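Local coordinates for protein monoglyceride lipase (Saccharomyces cerevisiae, PDB 4ZWN) that hydrolyses monoacylglycerols to free fatty acids and glycerol, and takes part in the breakdown of fatty acid ethyl esters, at residues I149-A154 with V264-G269; I167-L172 with H302-L307. The protein carries 2 engineered substitutions. All coordinates share one frame; numbering follows the deposited sequence.

In the fold
Both contacts lie in the buried core of the alpha/beta hydrolase fold, their centres about 9 Å apart, and both reach the same mixed sheet. Along the chain their segments alternate: 149-154, 167-172, 264-269, 302-307. Strands 165-169 and 264-269 run parallel as neighbours, and probable hydrogen bonds join Met267 N to Gly168 O and Met267 O to Gly170 N. Contact 1 packs the helix following the nucleophile elbow against one face of strand 264-269. From the other face Met267 meets Phe305 and Ile304 of contact 2, where the loop bearing His302 comes down on the strand 165-169 end. The sheet thus connects the helix behind the inferred nucleophile, Ser144, with the histidine loop.

Contact 1: residues I149-A154 with V264-G269; sequences ICLNYA and VIIMHG
Leu151 of helix 145-156 reaches across to Val264 and Ile266 of strand 264-269, and its two methyl branches divide the work. The CB bond leaves the helix toward the strand, but Leu151 CB is still 6.0 Å from Ile266 CD1 and acts as a spacer. With CG beside the backbone N and anti to the carbonyl carbon (chi1 -64°), the fork carries both methyls on toward the strand. From CG, the branch ending in CD1 meets Ile266 CD1 at 3.8 Å, methyl against methyl, the two side chains crossing at about a right angle. The other branch, CD2, turns to Val264, whose CG1 lies 4.3 Å away, a looser touch. One leucine therefore spans two residues on the same face of the strand, Ile265 between them pointing away. The CB of Ile266 leaves the strand across the line to the helix, and its extended CG1-CD1 arm brings CD1 to Leu151. No hydrogen bond crosses, and the backbones stay well apart, with Leu151 CA 8.8 Å from Val264 CA. This is purely apolar helix-on-sheet packing of the alpha/beta hydrolase core. Phe283 of helix 277-286 touches both Leu151 and Ile266, Leu246 of helix 233-248 meets Leu151, and Phe258 meets Val264, so the leucine sits where helices 145-156, 233-248 and 277-286 converge over strand 264-269.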
ATOM      1  N   ILE A 149      -0.730   2.236  -6.730  1.00 33.35           N
ATOM      2  CA  ILE A 149      -1.322   3.558  -6.577  1.00 30.63           C
ATOM      3  C   ILE A 149      -0.254   4.571  -6.180  1.00 33.81           C
ATOM      4  O   ILE A 149      -0.198   5.677  -6.722  1.00 32.09           O
ATOM      5  CB  ILE A 149      -2.451   3.542  -5.525  1.00 30.55           C
ATOM      6  CG1 ILE A 149      -3.603   2.654  -6.004  1.00 26.80           C
ATOM      7  CG2 ILE A 149      -2.947   4.954  -5.238  1.00 27.58           C
ATOM      8  CD1 ILE A 149      -4.633   2.360  -4.939  1.00 29.37           C
ATOM      9  N   CYS A 150       0.601   4.170  -5.244  1.00 33.02           N
ATOM     10  CA  CYS A 150       1.670   5.030  -4.745  1.00 31.08           C
ATOM     11  C   CYS A 150       2.644   5.460  -5.840  1.00 32.04           C
ATOM     12  O   CYS A 150       2.962   6.642  -5.966  1.00 34.31           O
ATOM     13  CB  CYS A 150       2.435   4.321  -3.630  1.00 31.76           C
ATOM     14  SG  CYS A 150       3.884   5.225  -3.060  1.00 34.01           S
ATOM     15  N   LEU A 151       3.123   4.498  -6.623  1.00 32.16           N
ATOM     16  CA  LEU A 151       4.077   4.796  -7.686  1.00 33.19           C
ATOM     17  C   LEU A 151       3.431   5.624  -8.793  1.00 33.92           C
ATOM     18  O   LEU A 151       4.088   6.459  -9.416  1.00 36.30           O
ATOM     19  CB  LEU A 151       4.663   3.507  -8.264  1.00 32.08           C
ATOM     20  CG  LEU A 151       5.498   2.672  -7.290  1.00 33.39           C
ATOM     21  CD1 LEU A 151       6.053   1.441  -7.985  1.00 21.27           C
ATOM     22  CD2 LEU A 151       6.622   3.506  -6.689  1.00 29.79           C
ATOM     23  N   ASN A 152       2.143   5.397  -9.032  1.00 28.23           N
ATOM     24  CA  ASN A 152       1.421   6.173 -10.032  1.00 30.53           C
ATOM     25  C   ASN A 152       1.154   7.603  -9.570  1.00 32.60           C
ATOM     26  O   ASN A 152       1.207   8.534 -10.372  1.00 30.47           O
ATOM     27  CB  ASN A 152       0.105   5.488 -10.403  1.00 34.26           C
ATOM     28  CG  ASN A 152       0.271   4.477 -11.525  1.00 33.25           C
ATOM     29  OD1 ASN A 152       0.396   4.847 -12.693  1.00 33.56           O
ATOM     30  ND2 ASN A 152       0.271   3.198 -11.177  1.00 25.94           N
ATOM     31  N   TYR A 153       0.874   7.775  -8.278  1.00 34.89           N
ATOM     32  CA  TYR A 153       0.657   9.111  -7.734  1.00 33.11           C
ATOM     33  C   TYR A 153       1.896   9.969  -7.949  1.00 33.69           C
ATOM     34  O   TYR A 153       1.793  11.166  -8.215  1.00 33.17           O
ATOM     35  CB  TYR A 153       0.302   9.061  -6.245  1.00 35.18           C
ATOM     36  CG  TYR A 153      -0.140  10.405  -5.700  1.00 40.88           C
ATOM     37  CD1 TYR A 153      -1.475  10.793  -5.751  1.00 39.86           C
ATOM     38  CD2 TYR A 153       0.780  11.294  -5.154  1.00 37.74           C
ATOM     39  CE1 TYR A 153      -1.883  12.025  -5.261  1.00 43.79           C
ATOM     40  CE2 TYR A 153       0.382  12.528  -4.663  1.00 38.30           C
ATOM     41  CZ  TYR A 153      -0.948  12.889  -4.720  1.00 40.19           C
ATOM     42  OH  TYR A 153      -1.345  14.114  -4.235  1.00 38.71           O
ATOM     43  N   ALA A 154       3.067   9.346  -7.849  1.00 33.52           N
ATOM     44  CA  ALA A 154       4.329  10.033  -8.102  1.00 31.86           C
ATOM     45  C   ALA A 154       4.421  10.554  -9.540  1.00 32.50           C
ATOM     46  O   ALA A 154       5.213  11.448  -9.832  1.00 38.04           O
ATOM     47  CB  ALA A 154       5.499   9.108  -7.802  1.00 34.21           C
ATOM     48  N   VAL A 264      12.890   7.524  -4.278  1.00 37.77           N
ATOM     49  CA  VAL A 264      12.067   6.327  -4.408  1.00 33.41           C
ATOM     50  C   VAL A 264      12.773   5.129  -3.814  1.00 31.43           C
ATOM     51  O   VAL A 264      13.988   4.982  -3.961  1.00 40.15           O
ATOM     52  CB  VAL A 264      11.744   5.985  -5.880  1.00 35.94           C
ATOM     53  CG1 VAL A 264      10.256   5.701  -6.043  1.00 34.38           C
ATOM     54  CG2 VAL A 264      12.223   7.078  -6.814  1.00 34.85           C
ATOM     55  N   ILE A 265      12.021   4.264  -3.152  1.00 27.41           N
ATOM     56  CA  ILE A 265      12.570   2.981  -2.769  1.00 31.12           C
ATOM     57  C   ILE A 265      11.467   1.929  -2.838  1.00 30.72           C
ATOM     58  O   ILE A 265      10.346   2.137  -2.368  1.00 27.44           O
ATOM     59  CB  ILE A 265      13.216   3.012  -1.364  1.00 33.22           C
ATOM     60  CG1 ILE A 265      13.954   1.701  -1.057  1.00 33.31           C
ATOM     61  CG2 ILE A 265      12.208   3.357  -0.270  1.00 31.70           C
ATOM     62  CD1 ILE A 265      14.973   1.807   0.067  1.00 31.83           C
ATOM     63  N   ILE A 266      11.776   0.811  -3.483  1.00 30.68           N
ATOM     64  CA  ILE A 266      10.836  -0.296  -3.553  1.00 24.11           C
ATOM     65  C   ILE A 266      11.365  -1.474  -2.753  1.00 27.51           C
ATOM     66  O   ILE A 266      12.550  -1.853  -2.896  1.00 29.28           O
ATOM     67  CB  ILE A 266      10.555  -0.727  -5.008  1.00 25.68           C
ATOM     68  CG1 ILE A 266       9.764   0.368  -5.754  1.00 28.11           C
ATOM     69  CG2 ILE A 266       9.771  -2.032  -5.028  1.00 24.79           C
ATOM     70  CD1 ILE A 266       9.499   0.081  -7.231  1.00 34.82           C
ATOM     71  N   MET A 267      10.510  -2.035  -1.891  1.00 25.76           N
ATOM     72  CA  MET A 267      10.914  -3.224  -1.137  1.00 29.76           C
ATOM     73  C   MET A 267       9.992  -4.374  -1.531  1.00 28.40           C
ATOM     74  O   MET A 267       8.754  -4.235  -1.522  1.00 30.15           O
ATOM     75  CB  MET A 267      10.874  -2.967   0.341  1.00 27.74           C
ATOM     76  CG  MET A 267      11.570  -1.690   0.659  1.00 25.62           C
ATOM     77  SD  MET A 267      11.182  -0.875   2.184  1.00 61.06           S
ATOM     78  CE  MET A 267      12.423   0.407   2.080  1.00 39.81           C
ATOM     79  N   HIS A 268      10.596  -5.510  -1.868  1.00 31.20           N
ATOM     80  CA  HIS A 268       9.885  -6.585  -2.536  1.00 28.07           C
ATOM     81  C   HIS A 268      10.475  -7.924  -2.140  1.00 28.27           C
ATOM     82  O   HIS A 268      11.674  -8.137  -2.306  1.00 31.97           O
ATOM     83  CB  HIS A 268       9.963  -6.380  -4.054  1.00 27.42           C
ATOM     84  CG  HIS A 268       8.879  -7.070  -4.821  1.00 30.69           C
ATOM     85  ND1 HIS A 268       8.292  -6.512  -5.935  1.00 27.82           N
ATOM     86  CD2 HIS A 268       8.258  -8.261  -4.627  1.00 29.37           C
ATOM     87  CE1 HIS A 268       7.362  -7.325  -6.397  1.00 25.95           C
ATOM     88  NE2 HIS A 268       7.319  -8.393  -5.624  1.00 32.95           N
ATOM     89  N   GLY A 269       9.631  -8.832  -1.660  1.00 26.93           N
ATOM     90  CA  GLY A 269      10.091 -10.161  -1.308  1.00 32.51           C
ATOM     91  C   GLY A 269      10.562 -10.911  -2.538  1.00 29.22           C
ATOM     92  O   GLY A 269       9.894 -10.898  -3.573  1.00 29.47           O
TER

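Contact 2: residues I167-L172 with H302-L307; sequences IGSGPL and HSIFSL
Ser169, the last residue of strand 165-169, makes the closest approach to the loop, at the ring of Phe305. Its OG stands anti to the backbone N (chi1 169°) and lies 3.3 Å from Phe305 CD2, at the ring's edge and in its plane, so the hydroxyl looks at the C-H rim and not at the pi cloud. Ser169 CB follows at 3.5 Å from the same CD2, and Ile304 CG1 comes within 3.8 Å of Ser169 OG from the neighbouring residue of the loop. The hydroxyl is hydrogen-bonded with His143 ND1, and what the loop sets against it is carbon. Next, Gly170 adopts a positive phi (39°) where a side chain would point at the loop; its carbonyl O is 4.1 Å from His302 CE1 and is hydrogen-bonded to Asn275 ND2. Phe305 also packs edge-to-face with Trp141 and against Val316 and Met320 of helix 310-326, and an alanine in its place would probably leave Ser169 and Trp141 without their aromatic neighbour and open a gap beneath the loop. No hydrogen bond joins the two segments. Oxygens meet carbon here, and the hydrogen bonds of the polar groups go to third residues: His143, Asn275 and Asp272. His302 ND1 is hydrogen-bonded to Asp272 OD2 and its ring touches Ser144, consistent with the inferred charge-relay triad.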
ATOM      1  N   ILE A 167       7.477   5.170  -1.076  1.00 32.37           N
ATOM      2  CA  ILE A 167       7.865   3.818  -0.700  1.00 26.09           C
ATOM      3  C   ILE A 167       6.877   2.803  -1.254  1.00 27.26           C
ATOM      4  O   ILE A 167       5.673   2.899  -1.012  1.00 33.33           O
ATOM      5  CB  ILE A 167       7.946   3.660   0.824  1.00 29.82           C
ATOM      6  CG1 ILE A 167       8.856   4.738   1.419  1.00 31.99           C
ATOM      7  CG2 ILE A 167       8.427   2.262   1.181  1.00 25.45           C
ATOM      8  CD1 ILE A 167       8.801   4.826   2.922  1.00 32.72           C
ATOM      9  N   GLY A 168       7.390   1.834  -2.001  1.00 22.40           N
ATOM     10  CA  GLY A 168       6.560   0.773  -2.538  1.00 23.06           C
ATOM     11  C   GLY A 168       6.844  -0.560  -1.871  1.00 26.11           C
ATOM     12  O   GLY A 168       7.999  -0.955  -1.717  1.00 27.84           O
ATOM     13  N   SER A 169       5.782  -1.248  -1.463  1.00 26.11           N
ATOM     14  CA  SER A 169       5.899  -2.575  -0.874  1.00 24.48           C
ATOM     15  C   SER A 169       5.328  -3.616  -1.820  1.00 28.37           C
ATOM     16  O   SER A 169       4.107  -3.756  -1.924  1.00 28.12           O
ATOM     17  CB  SER A 169       5.179  -2.638   0.473  1.00 27.07           C
ATOM     18  OG  SER A 169       5.081  -3.975   0.936  1.00 26.60           O
ATOM     19  N   GLY A 170       6.217  -4.347  -2.491  1.00 29.92           N
ATOM     20  CA  GLY A 170       5.836  -5.282  -3.537  1.00 30.27           C
ATOM     21  C   GLY A 170       4.712  -4.739  -4.400  1.00 30.30           C
ATOM     22  O   GLY A 170       3.632  -5.326  -4.450  1.00 31.02           O
ATOM     23  N   PRO A 171       4.953  -3.601  -5.070  1.00 28.22           N
ATOM     24  CA  PRO A 171       3.881  -2.889  -5.771  1.00 29.73           C
ATOM     25  C   PRO A 171       3.260  -3.719  -6.887  1.00 33.33           C
ATOM     26  O   PRO A 171       3.965  -4.459  -7.573  1.00 31.74           O
ATOM     27  CB  PRO A 171       4.590  -1.656  -6.337  1.00 29.80           C
ATOM     28  CG  PRO A 171       6.011  -2.072  -6.472  1.00 28.91           C
ATOM     29  CD  PRO A 171       6.270  -2.984  -5.312  1.00 29.33           C
ATOM     30  N   LEU A 172       1.945  -3.602  -7.050  1.00 33.41           N
ATOM     31  CA  LEU A 172       1.249  -4.307  -8.114  1.00 30.02           C
ATOM     32  C   LEU A 172       1.558  -3.666  -9.456  1.00 29.14           C
ATOM     33  O   LEU A 172       0.915  -2.695  -9.857  1.00 28.90           O
ATOM     34  CB  LEU A 172      -0.258  -4.316  -7.869  1.00 29.13           C
ATOM     35  CG  LEU A 172      -1.114  -4.955  -8.966  1.00 30.30           C
ATOM     36  CD1 LEU A 172      -0.753  -6.414  -9.153  1.00 32.62           C
ATOM     37  CD2 LEU A 172      -2.587  -4.810  -8.642  1.00 36.44           C
ATOM     38  N   HIS A 302       5.073 -12.143  -0.227  1.00 35.95           N
ATOM     39  CA  HIS A 302       4.300 -10.930  -0.478  1.00 34.11           C
ATOM     40  C   HIS A 302       4.092  -9.805   0.539  1.00 30.84           C
ATOM     41  O   HIS A 302       4.487  -8.667   0.292  1.00 37.17           O
ATOM     42  CB  HIS A 302       2.913 -11.371  -0.941  1.00 32.04           C
ATOM     43  CG  HIS A 302       2.119 -10.280  -1.591  1.00 33.50           C
ATOM     44  ND1 HIS A 302       2.625  -9.499  -2.605  1.00 28.19           N
ATOM     45  CD2 HIS A 302       0.858  -9.845  -1.372  1.00 35.11           C
ATOM     46  CE1 HIS A 302       1.708  -8.625  -2.986  1.00 30.64           C
ATOM     47  NE2 HIS A 302       0.624  -8.815  -2.250  1.00 33.67           N
ATOM     48  N   SER A 303       3.469 -10.118   1.670  1.00 29.57           N
ATOM     49  CA  SER A 303       3.128  -9.098   2.666  1.00 35.53           C
ATOM     50  C   SER A 303       4.279  -8.937   3.657  1.00 33.88           C
ATOM     51  O   SER A 303       4.180  -9.367   4.807  1.00 38.70           O
ATOM     52  CB  SER A 303       1.843  -9.449   3.423  1.00 39.09           C
ATOM     53  OG  SER A 303       0.728  -9.481   2.551  1.00 37.15           O
ATOM     54  N   ILE A 304       5.358  -8.300   3.214  1.00 33.81           N
ATOM     55  CA  ILE A 304       6.580  -8.207   4.009  1.00 30.00           C
ATOM     56  C   ILE A 304       6.491  -7.193   5.150  1.00 34.56           C
ATOM     57  O   ILE A 304       7.230  -7.285   6.129  1.00 39.26           O
ATOM     58  CB  ILE A 304       7.787  -7.843   3.122  1.00 29.91           C
ATOM     59  CG1 ILE A 304       7.529  -6.532   2.374  1.00 31.49           C
ATOM     60  CG2 ILE A 304       8.083  -8.968   2.143  1.00 23.43           C
ATOM     61  CD1 ILE A 304       8.687  -6.083   1.502  1.00 23.61           C
ATOM     62  N   PHE A 305       5.585  -6.231   5.023  1.00 33.98           N
ATOM     63  CA  PHE A 305       5.456  -5.164   6.011  1.00 31.11           C
ATOM     64  C   PHE A 305       4.358  -5.420   7.034  1.00 41.24           C
ATOM     65  O   PHE A 305       4.145  -4.604   7.930  1.00 42.07           O
ATOM     66  CB  PHE A 305       5.172  -3.827   5.320  1.00 35.66           C
ATOM     67  CG  PHE A 305       6.402  -3.081   4.902  1.00 30.97           C
ATOM     68  CD1 PHE A 305       7.152  -2.387   5.835  1.00 35.04           C
ATOM     69  CD2 PHE A 305       6.792  -3.050   3.574  1.00 28.20           C
ATOM     70  CE1 PHE A 305       8.282  -1.690   5.454  1.00 37.16           C
ATOM     71  CE2 PHE A 305       7.917  -2.352   3.186  1.00 36.65           C
ATOM     72  CZ  PHE A 305       8.660  -1.668   4.131  1.00 32.05           C
ATOM     73  N   SER A 306       3.649  -6.536   6.904  1.00 37.13           N
ATOM     74  CA  SER A 306       2.466  -6.738   7.730  1.00 35.46           C
ATOM     75  C   SER A 306       2.300  -8.159   8.256  1.00 38.35           C
ATOM     76  O   SER A 306       2.041  -8.352   9.445  1.00 42.78           O
ATOM     77  CB  SER A 306       1.216  -6.340   6.944  1.00 30.00           C
ATOM     78  OG  SER A 306       1.076  -7.132   5.778  1.00 32.33           O
ATOM     79  N   LEU A 307       2.448  -9.150   7.381  1.00 34.62           N
ATOM     80  CA  LEU A 307       2.063 -10.512   7.735  1.00 37.86           C
ATOM     81  C   LEU A 307       3.212 -11.522   7.709  1.00 30.62           C
ATOM     82  O   LEU A 307       3.001 -12.709   7.940  1.00 32.08           O
ATOM     83  CB  LEU A 307       0.939 -10.978   6.805  1.00 36.31           C
ATOM     84  CG  LEU A 307      -0.312 -10.092   6.853  1.00 40.10           C
ATOM     85  CD1 LEU A 307      -1.333 -10.511   5.807  1.00 32.19           C
ATOM     86  CD2 LEU A 307      -0.929 -10.101   8.252  1.00 35.30           C
TER